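Local coordinates for MxaA (Stigmatella aurantiaca, PDB 4W4T), which carries out, as the terminal reductase domain of the myxalamid PKS-NRPS assembly line, an NADPH-dependent reduction that can yield primary alcohols, at residues 184-189 against 238-243; 72-77 against 290-295. All blocks are in the same frame, centred on the assembly; numbering follows the deposited sequence.

Contact 1: 184-189 against 238-243; sequences PLHYVS and PVTILR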
ATOM      1  N   PRO A 184     -22.771   5.504 -31.660  1.00 17.52           N
ATOM      2  CA  PRO A 184     -21.426   6.085 -31.595  1.00 14.38           C
ATOM      3  C   PRO A 184     -20.879   6.080 -30.173  1.00 14.59           C
ATOM      4  O   PRO A 184     -21.616   6.239 -29.179  1.00 15.14           O
ATOM      5  CB  PRO A 184     -21.633   7.513 -32.107  1.00 17.85           C
ATOM      6  CG  PRO A 184     -22.793   7.381 -33.053  1.00 19.40           C
ATOM      7  CD  PRO A 184     -23.710   6.373 -32.388  1.00 17.95           C
ATOM      8  N   LEU A 185     -19.568   5.888 -30.094  1.00 14.69           N
ATOM      9  CA  LEU A 185     -18.889   5.744 -28.826  1.00 13.34           C
ATOM     10  C   LEU A 185     -17.794   6.790 -28.663  1.00 14.02           C
ATOM     11  O   LEU A 185     -16.878   6.868 -29.472  1.00 16.93           O
ATOM     12  CB  LEU A 185     -18.288   4.351 -28.710  1.00 12.80           C
ATOM     13  CG  LEU A 185     -17.303   4.221 -27.548  1.00 13.07           C
ATOM     14  CD1 LEU A 185     -18.035   4.319 -26.212  1.00 13.28           C
ATOM     15  CD2 LEU A 185     -16.531   2.929 -27.672  1.00 14.64           C
ATOM     16  N   HIS A 186     -17.908   7.605 -27.632  1.00 12.63           N
ATOM     17  CA  HIS A 186     -16.849   8.560 -27.324  1.00 14.00           C
ATOM     18  C   HIS A 186     -16.092   8.000 -26.139  1.00 12.42           C
ATOM     19  O   HIS A 186     -16.586   7.994 -25.011  1.00 11.52           O
ATOM     20  CB  HIS A 186     -17.442   9.938 -27.076  1.00 14.69           C
ATOM     21  CG  HIS A 186     -18.357  10.360 -28.179  1.00 16.23           C
ATOM     22  ND1 HIS A 186     -17.889  10.680 -29.434  1.00 18.36           N
ATOM     23  CD2 HIS A 186     -19.708  10.410 -28.258  1.00 15.27           C
ATOM     24  CE1 HIS A 186     -18.911  10.942 -30.228  1.00 19.94           C
ATOM     25  NE2 HIS A 186     -20.027  10.793 -29.535  1.00 15.50           N
ATOM     26  N   TYR A 187     -14.908   7.466 -26.425  1.00 11.60           N
ATOM     27  CA  TYR A 187     -14.189   6.670 -25.434  1.00 12.67           C
ATOM     28  C   TYR A 187     -13.112   7.489 -24.730  1.00 12.84           C
ATOM     29  O   TYR A 187     -12.216   8.025 -25.374  1.00 13.70           O
ATOM     30  CB  TYR A 187     -13.571   5.433 -26.097  1.00 12.64           C
ATOM     31  CG  TYR A 187     -12.698   4.672 -25.137  1.00 13.64           C
ATOM     32  CD1 TYR A 187     -13.220   4.188 -23.942  1.00 12.25           C
ATOM     33  CD2 TYR A 187     -11.355   4.472 -25.397  1.00 12.35           C
ATOM     34  CE1 TYR A 187     -12.426   3.508 -23.035  1.00 13.53           C
ATOM     35  CE2 TYR A 187     -10.547   3.784 -24.495  1.00 12.93           C
ATOM     36  CZ  TYR A 187     -11.093   3.310 -23.317  1.00 13.17           C
ATOM     37  OH  TYR A 187     -10.298   2.646 -22.405  1.00 13.68           O
ATOM     38  N   VAL A 188     -13.207   7.581 -23.407  1.00 12.63           N
ATOM     39  CA  VAL A 188     -12.179   8.263 -22.628  1.00 12.20           C
ATOM     40  C   VAL A 188     -11.076   7.282 -22.245  1.00 14.08           C
ATOM     41  O   VAL A 188     -11.228   6.437 -21.350  1.00 13.75           O
ATOM     42  CB  VAL A 188     -12.763   8.944 -21.392  1.00 14.34           C
ATOM     43  CG1 VAL A 188     -11.670   9.766 -20.689  1.00 11.15           C
ATOM     44  CG2 VAL A 188     -13.936   9.869 -21.819  1.00 11.86           C
ATOM     45  N   SER A 189      -9.947   7.401 -22.941  1.00 14.12           N
ATOM     46  CA  SER A 189      -8.779   6.562 -22.688  1.00 12.61           C
ATOM     47  C   SER A 189      -7.826   7.248 -21.715  1.00 13.92           C
ATOM     48  O   SER A 189      -8.235   7.662 -20.630  1.00 14.16           O
ATOM     49  CB  SER A 189      -8.056   6.240 -23.997  1.00 12.26           C
ATOM     50  OG  SER A 189      -6.941   5.394 -23.769  1.00 13.79           O
ATOM     51  N   PRO A 238     -18.632   3.911 -35.234  1.00 17.48           N
ATOM     52  CA  PRO A 238     -18.133   5.284 -35.109  1.00 19.45           C
ATOM     53  C   PRO A 238     -17.627   5.540 -33.697  1.00 17.39           C
ATOM     54  O   PRO A 238     -18.377   5.406 -32.725  1.00 17.00           O
ATOM     55  CB  PRO A 238     -19.359   6.147 -35.415  1.00 22.06           C
ATOM     56  CG  PRO A 238     -20.331   5.229 -36.112  1.00 21.65           C
ATOM     57  CD  PRO A 238     -20.082   3.879 -35.489  1.00 19.15           C
ATOM     58  N   VAL A 239     -16.360   5.918 -33.602  1.00 17.08           N
ATOM     59  CA  VAL A 239     -15.684   6.060 -32.321  1.00 14.65           C
ATOM     60  C   VAL A 239     -14.845   7.326 -32.311  1.00 15.97           C
ATOM     61  O   VAL A 239     -14.235   7.661 -33.313  1.00 17.59           O
ATOM     62  CB  VAL A 239     -14.754   4.860 -32.039  1.00 15.60           C
ATOM     63  CG1 VAL A 239     -13.910   5.116 -30.829  1.00 18.60           C
ATOM     64  CG2 VAL A 239     -15.560   3.561 -31.867  1.00 14.91           C
ATOM     65  N   THR A 240     -14.823   8.021 -31.180  1.00 15.51           N
ATOM     66  CA  THR A 240     -13.791   9.025 -30.929  1.00 16.40           C
ATOM     67  C   THR A 240     -12.959   8.527 -29.749  1.00 16.93           C
ATOM     68  O   THR A 240     -13.494   7.957 -28.783  1.00 15.77           O
ATOM     69  CB  THR A 240     -14.385  10.426 -30.644  1.00 16.87           C
ATOM     70  OG1 THR A 240     -14.931  10.477 -29.320  1.00 21.98           O
ATOM     71  CG2 THR A 240     -15.476  10.748 -31.625  1.00 18.29           C
ATOM     72  N   ILE A 241     -11.644   8.696 -29.844  1.00 14.76           N
ATOM     73  CA  ILE A 241     -10.763   8.286 -28.753  1.00 15.69           C
ATOM     74  C   ILE A 241     -10.091   9.495 -28.141  1.00 15.11           C
ATOM     75  O   ILE A 241      -9.324  10.182 -28.799  1.00 14.72           O
ATOM     76  CB  ILE A 241      -9.704   7.286 -29.235  1.00 13.13           C
ATOM     77  CG1 ILE A 241     -10.413   6.026 -29.768  1.00 13.78           C
ATOM     78  CG2 ILE A 241      -8.714   6.959 -28.105  1.00 13.98           C
ATOM     79  CD1 ILE A 241      -9.466   4.990 -30.364  1.00 15.28           C
ATOM     80  N   LEU A 242     -10.414   9.752 -26.878  1.00 14.53           N
ATOM     81  CA  LEU A 242      -9.949  10.928 -26.157  1.00 14.42           C
ATOM     82  C   LEU A 242      -8.984  10.501 -25.062  1.00 13.26           C
ATOM     83  O   LEU A 242      -9.354   9.719 -24.196  1.00 12.16           O
ATOM     84  CB  LEU A 242     -11.142  11.680 -25.564  1.00 15.03           C
ATOM     85  CG  LEU A 242     -12.187  11.843 -26.669  1.00 18.27           C
ATOM     86  CD1 LEU A 242     -13.611  11.692 -26.178  1.00 17.36           C
ATOM     87  CD2 LEU A 242     -11.967  13.162 -27.360  1.00 16.56           C
ATOM     88  N   ARG A 243      -7.756  11.022 -25.104  1.00 12.15           N
ATOM     89  CA  ARG A 243      -6.732  10.663 -24.126  1.00 12.91           C
ATOM     90  C   ARG A 243      -6.374  11.868 -23.263  1.00 13.57           C
ATOM     91  O   ARG A 243      -5.567  12.701 -23.669  1.00 14.74           O
ATOM     92  CB  ARG A 243      -5.460  10.163 -24.821  1.00 12.86           C
ATOM     93  CG  ARG A 243      -5.603   8.947 -25.713  1.00 13.14           C
ATOM     94  CD  ARG A 243      -4.258   8.697 -26.430  1.00 14.51           C
ATOM     95  NE  ARG A 243      -4.201   7.427 -27.151  1.00 13.58           N
ATOM     96  CZ  ARG A 243      -3.332   7.156 -28.118  1.00 13.39           C
ATOM     97  NH1 ARG A 243      -2.453   8.077 -28.512  1.00 13.46           N
ATOM     98  NH2 ARG A 243      -3.340   5.963 -28.697  1.00 14.92           N
TER
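His186 and Thr240 meet edge-on: Thr240 OG1 lies close to the plane of the imidazole, 3.0 Å from His186 ND1, in a hydrogen bond whose donor could be either atom. Thr240 puts OG1 between its own backbone N and carbonyl carbon (chi1 75°), which turns CG2 toward the same ring edge, 3.3 Å from His186 ND1. Beneath this pair the two backbones are laced tightly together. Tyr187 N donates to Thr240 O at 2.8 Å, Leu242 N to Tyr187 O at 2.9 Å, and Ser189 N to Leu242 O at 2.7 Å. These are neighbouring parallel strands of the Rossmann sheet, and helix 217-234, which lies between them in sequence, makes the beta-alpha-beta crossover. Leu185, Tyr187, Val239 and Ile241 face that side, where Tyr187 OH makes a weak hydrogen bond to the NADPH-binding Lys222. His186, Val188, Thr240 and Leu242 line the other face. At the far end Ser189 OG hydrogen-bonds to Glu226 and Arg243 makes a salt bridge to it. Packing is looser where the strands begin: Pro184 and Pro238, both partly exposed, touch through Pro184 CB and Pro238 CB, 4.2 Å apart, and the polar link there is Leu185 N to Pro238 O at 2.9 Å.

Contact 2: 72-77 against 290-295; sequences LEELCR and VSSAIV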
ATOM      1  N   LEU A  72     -20.757  15.118 -16.981  1.00 19.87           N
ATOM      2  CA  LEU A  72     -22.215  15.064 -16.869  1.00 20.13           C
ATOM      3  C   LEU A  72     -22.811  16.469 -16.928  1.00 21.21           C
ATOM      4  O   LEU A  72     -23.744  16.733 -17.696  1.00 21.75           O
ATOM      5  CB  LEU A  72     -22.638  14.368 -15.587  1.00 18.98           C
ATOM      6  CG  LEU A  72     -24.149  14.374 -15.347  1.00 19.98           C
ATOM      7  CD1 LEU A  72     -24.904  13.859 -16.571  1.00 18.39           C
ATOM      8  CD2 LEU A  72     -24.486  13.572 -14.106  1.00 21.59           C
ATOM      9  N   GLU A  73     -22.249  17.376 -16.139  1.00 21.48           N
ATOM     10  CA  GLU A  73     -22.789  18.724 -16.062  1.00 22.09           C
ATOM     11  C   GLU A  73     -22.643  19.411 -17.424  1.00 25.88           C
ATOM     12  O   GLU A  73     -23.562  20.099 -17.897  1.00 27.39           O
ATOM     13  CB  GLU A  73     -22.103  19.488 -14.925  1.00 25.97           C
ATOM     14  CG  GLU A  73     -22.762  20.810 -14.544  1.00 30.72           C
ATOM     15  CD  GLU A  73     -22.324  21.945 -15.439  1.00 32.98           C
ATOM     16  OE1 GLU A  73     -21.286  21.779 -16.118  1.00 34.47           O
ATOM     17  OE2 GLU A  73     -23.006  22.998 -15.464  1.00 32.15           O
ATOM     18  N   GLU A  74     -21.528  19.160 -18.100  1.00 23.99           N
ATOM     19  CA  GLU A  74     -21.321  19.721 -19.424  1.00 24.71           C
ATOM     20  C   GLU A  74     -22.281  19.145 -20.474  1.00 23.91           C
ATOM     21  O   GLU A  74     -22.756  19.866 -21.350  1.00 24.22           O
ATOM     22  CB  GLU A  74     -19.872  19.508 -19.861  1.00 23.81           C
ATOM     23  CG  GLU A  74     -19.512  20.198 -21.166  1.00 26.86           C
ATOM     24  CD  GLU A  74     -18.457  21.272 -20.979  1.00 29.77           C
ATOM     25  OE1 GLU A  74     -17.687  21.187 -19.991  1.00 31.24           O
ATOM     26  OE2 GLU A  74     -18.390  22.182 -21.828  1.00 29.85           O
ATOM     27  N   LEU A  75     -22.571  17.848 -20.399  1.00 21.17           N
ATOM     28  CA  LEU A  75     -23.496  17.234 -21.351  1.00 22.95           C
ATOM     29  C   LEU A  75     -24.922  17.779 -21.203  1.00 24.79           C
ATOM     30  O   LEU A  75     -25.637  17.939 -22.193  1.00 26.94           O
ATOM     31  CB  LEU A  75     -23.501  15.701 -21.181  1.00 19.51           C
ATOM     32  CG  LEU A  75     -22.292  14.966 -21.779  1.00 17.75           C
ATOM     33  CD1 LEU A  75     -22.310  13.503 -21.352  1.00 19.05           C
ATOM     34  CD2 LEU A  75     -22.246  15.071 -23.290  1.00 18.50           C
ATOM     35  N   CYS A  76     -25.335  18.054 -19.971  1.00 23.33           N
ATOM     36  CA  CYS A  76     -26.648  18.663 -19.754  1.00 26.09           C
ATOM     37  C   CYS A  76     -26.726  20.065 -20.377  1.00 29.59           C
ATOM     38  O   CYS A  76     -27.754  20.443 -20.944  1.00 29.00           O
ATOM     39  CB  CYS A  76     -26.968  18.720 -18.264  1.00 27.02           C
ATOM     40  SG  CYS A  76     -27.230  17.089 -17.523  1.00 29.86           S
ATOM     41  N   ARG A  77     -25.627  20.816 -20.312  1.00 28.41           N
ATOM     42  CA  ARG A  77     -25.631  22.178 -20.836  1.00 31.20           C
ATOM     43  C   ARG A  77     -25.593  22.225 -22.361  1.00 30.77           C
ATOM     44  O   ARG A  77     -26.211  23.094 -22.974  1.00 31.34           O
ATOM     45  CB  ARG A  77     -24.454  22.973 -20.261  1.00 32.22           C
ATOM     46  CG  ARG A  77     -24.689  23.446 -18.831  1.00 35.22           C
ATOM     47  CD  ARG A  77     -23.665  24.479 -18.384  1.00 36.39           C
ATOM     48  NE  ARG A  77     -22.383  23.864 -18.053  1.00 38.23           N
ATOM     49  CZ  ARG A  77     -21.331  23.856 -18.865  1.00 33.89           C
ATOM     50  NH1 ARG A  77     -21.410  24.433 -20.059  1.00 35.18           N
ATOM     51  NH2 ARG A  77     -20.209  23.263 -18.484  1.00 32.00           N
ATOM     52  N   VAL A 290     -10.655  19.495 -20.052  1.00 13.08           N
ATOM     53  CA  VAL A 290     -10.844  18.130 -20.523  1.00 14.09           C
ATOM     54  C   VAL A 290     -12.316  17.870 -20.810  1.00 13.24           C
ATOM     55  O   VAL A 290     -12.665  17.383 -21.890  1.00 13.97           O
ATOM     56  CB  VAL A 290     -10.331  17.098 -19.513  1.00 13.36           C
ATOM     57  CG1 VAL A 290     -10.532  15.702 -20.054  1.00 14.11           C
ATOM     58  CG2 VAL A 290      -8.853  17.352 -19.221  1.00 14.68           C
ATOM     59  N   SER A 291     -13.187  18.224 -19.872  1.00 13.94           N
ATOM     60  CA  SER A 291     -14.607  17.944 -20.078  1.00 16.09           C
ATOM     61  C   SER A 291     -15.155  18.749 -21.251  1.00 16.96           C
ATOM     62  O   SER A 291     -15.895  18.206 -22.065  1.00 14.94           O
ATOM     63  CB  SER A 291     -15.434  18.210 -18.816  1.00 16.74           C
ATOM     64  OG  SER A 291     -15.364  19.559 -18.393  1.00 22.68           O
ATOM     65  N   SER A 292     -14.787  20.026 -21.373  1.00 14.80           N
ATOM     66  CA  SER A 292     -15.293  20.812 -22.507  1.00 16.97           C
ATOM     67  C   SER A 292     -14.777  20.276 -23.830  1.00 16.55           C
ATOM     68  O   SER A 292     -15.515  20.239 -24.807  1.00 18.37           O
ATOM     69  CB  SER A 292     -14.924  22.297 -22.381  1.00 19.84           C
ATOM     70  OG  SER A 292     -15.693  22.911 -21.370  1.00 23.32           O
ATOM     71  N   ALA A 293     -13.513  19.857 -23.870  1.00 14.17           N
ATOM     72  CA  ALA A 293     -12.942  19.345 -25.114  1.00 13.21           C
ATOM     73  C   ALA A 293     -13.580  18.016 -25.511  1.00 14.61           C
ATOM     74  O   ALA A 293     -13.842  17.786 -26.688  1.00 15.21           O
ATOM     75  CB  ALA A 293     -11.422  19.184 -25.002  1.00 15.76           C
ATOM     76  N   ILE A 294     -13.793  17.135 -24.536  1.00 13.67           N
ATOM     77  CA  ILE A 294     -14.473  15.875 -24.818  1.00 14.64           C
ATOM     78  C   ILE A 294     -15.803  16.138 -25.516  1.00 14.48           C
ATOM     79  O   ILE A 294     -16.086  15.581 -26.579  1.00 15.00           O
ATOM     80  CB  ILE A 294     -14.724  15.067 -23.538  1.00 15.48           C
ATOM     81  CG1 ILE A 294     -13.402  14.541 -22.975  1.00 12.81           C
ATOM     82  CG2 ILE A 294     -15.693  13.900 -23.827  1.00 14.50           C
ATOM     83  CD1 ILE A 294     -13.555  13.869 -21.615  1.00 13.88           C
ATOM     84  N   VAL A 295     -16.613  17.001 -24.918  1.00 14.34           N
ATOM     85  CA  VAL A 295     -17.944  17.249 -25.465  1.00 16.92           C
ATOM     86  C   VAL A 295     -17.832  17.947 -26.818  1.00 18.65           C
ATOM     87  O   VAL A 295     -18.478  17.534 -27.768  1.00 19.35           O
ATOM     88  CB  VAL A 295     -18.817  18.070 -24.496  1.00 18.14           C
ATOM     89  CG1 VAL A 295     -20.140  18.480 -25.168  1.00 21.26           C
ATOM     90  CG2 VAL A 295     -19.096  17.268 -23.236  1.00 17.57           C
TER
HETATM   91  O   HOH W   1     -15.968  22.386 -18.759  1.00 25.42           O
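Glu74 leaves its helix with CG opposite the backbone N (chi1 -173°) and then bends sharply at chi2 (116°), which swings its carboxylate across to the hydroxyls of Ser291 and Ser292. Ser292 carries OG beside its own backbone N and brings it 2.8 Å from Glu74 OE2, although its one proton could instead go to the backbone O of Asp288. Ser291 OG, which bonds to Val287 O in its own helix, stands 3.3 Å from Glu74 OE1. A water lies near both, but its 2.4 Å separation from Glu74 OE1 is so short that a bridge there is doubtful. Behind the carboxylate the contact turns greasy: Val295 CG2 rests 3.6 Å from Glu74 CG and 3.8 Å from Leu75 CD2, filling the angle between the two side chains. The helix segments cross at -45° with axes 9.5 Å apart, and helix 66-78, the first of the Rossmann fold, begins within the NADPH-binding segment Thr64 to Leu67. Arg77 grips Glu73 side-on through NE and NH2, and it reaches Glu74 OE1 with NH2 at 3.6 Å; Arg78 NH1 makes a salt bridge to Glu74 OE2. With an alanine at Glu74, Ser292 and Arg78 would probably lose the carboxylate they share and a gap would open beside Val295. The two arginines imply that this buried acid is likely to stay ionised, its charge balanced from its own helix.

Overall arrangement
Along the chain the order is 72-77, 184-189, 238-243, 290-295, so both strands of contact 1 fall between the two helices of contact 2. The centres lie 14 Å apart, and both contacts belong to the same Rossmann-type domain. Helix 287-298 bridges them: Ile294 packs its CG2 3.8 Å from Leu242 CD1 and its CD1 4.0 Å from Val188 CG2, while the same helix meets helix 66-78 in contact 2. Contact 1 pairs two neighbouring strands inside the parallel sheet, and contact 2 pairs two helices lying over one of its faces. Both border the cofactor site: helix 66-78 starts with NADPH-binding residues, and in strand 185-188 Val188 and Tyr187 lie beside Asn149 and Lys222, which also bind NADPH.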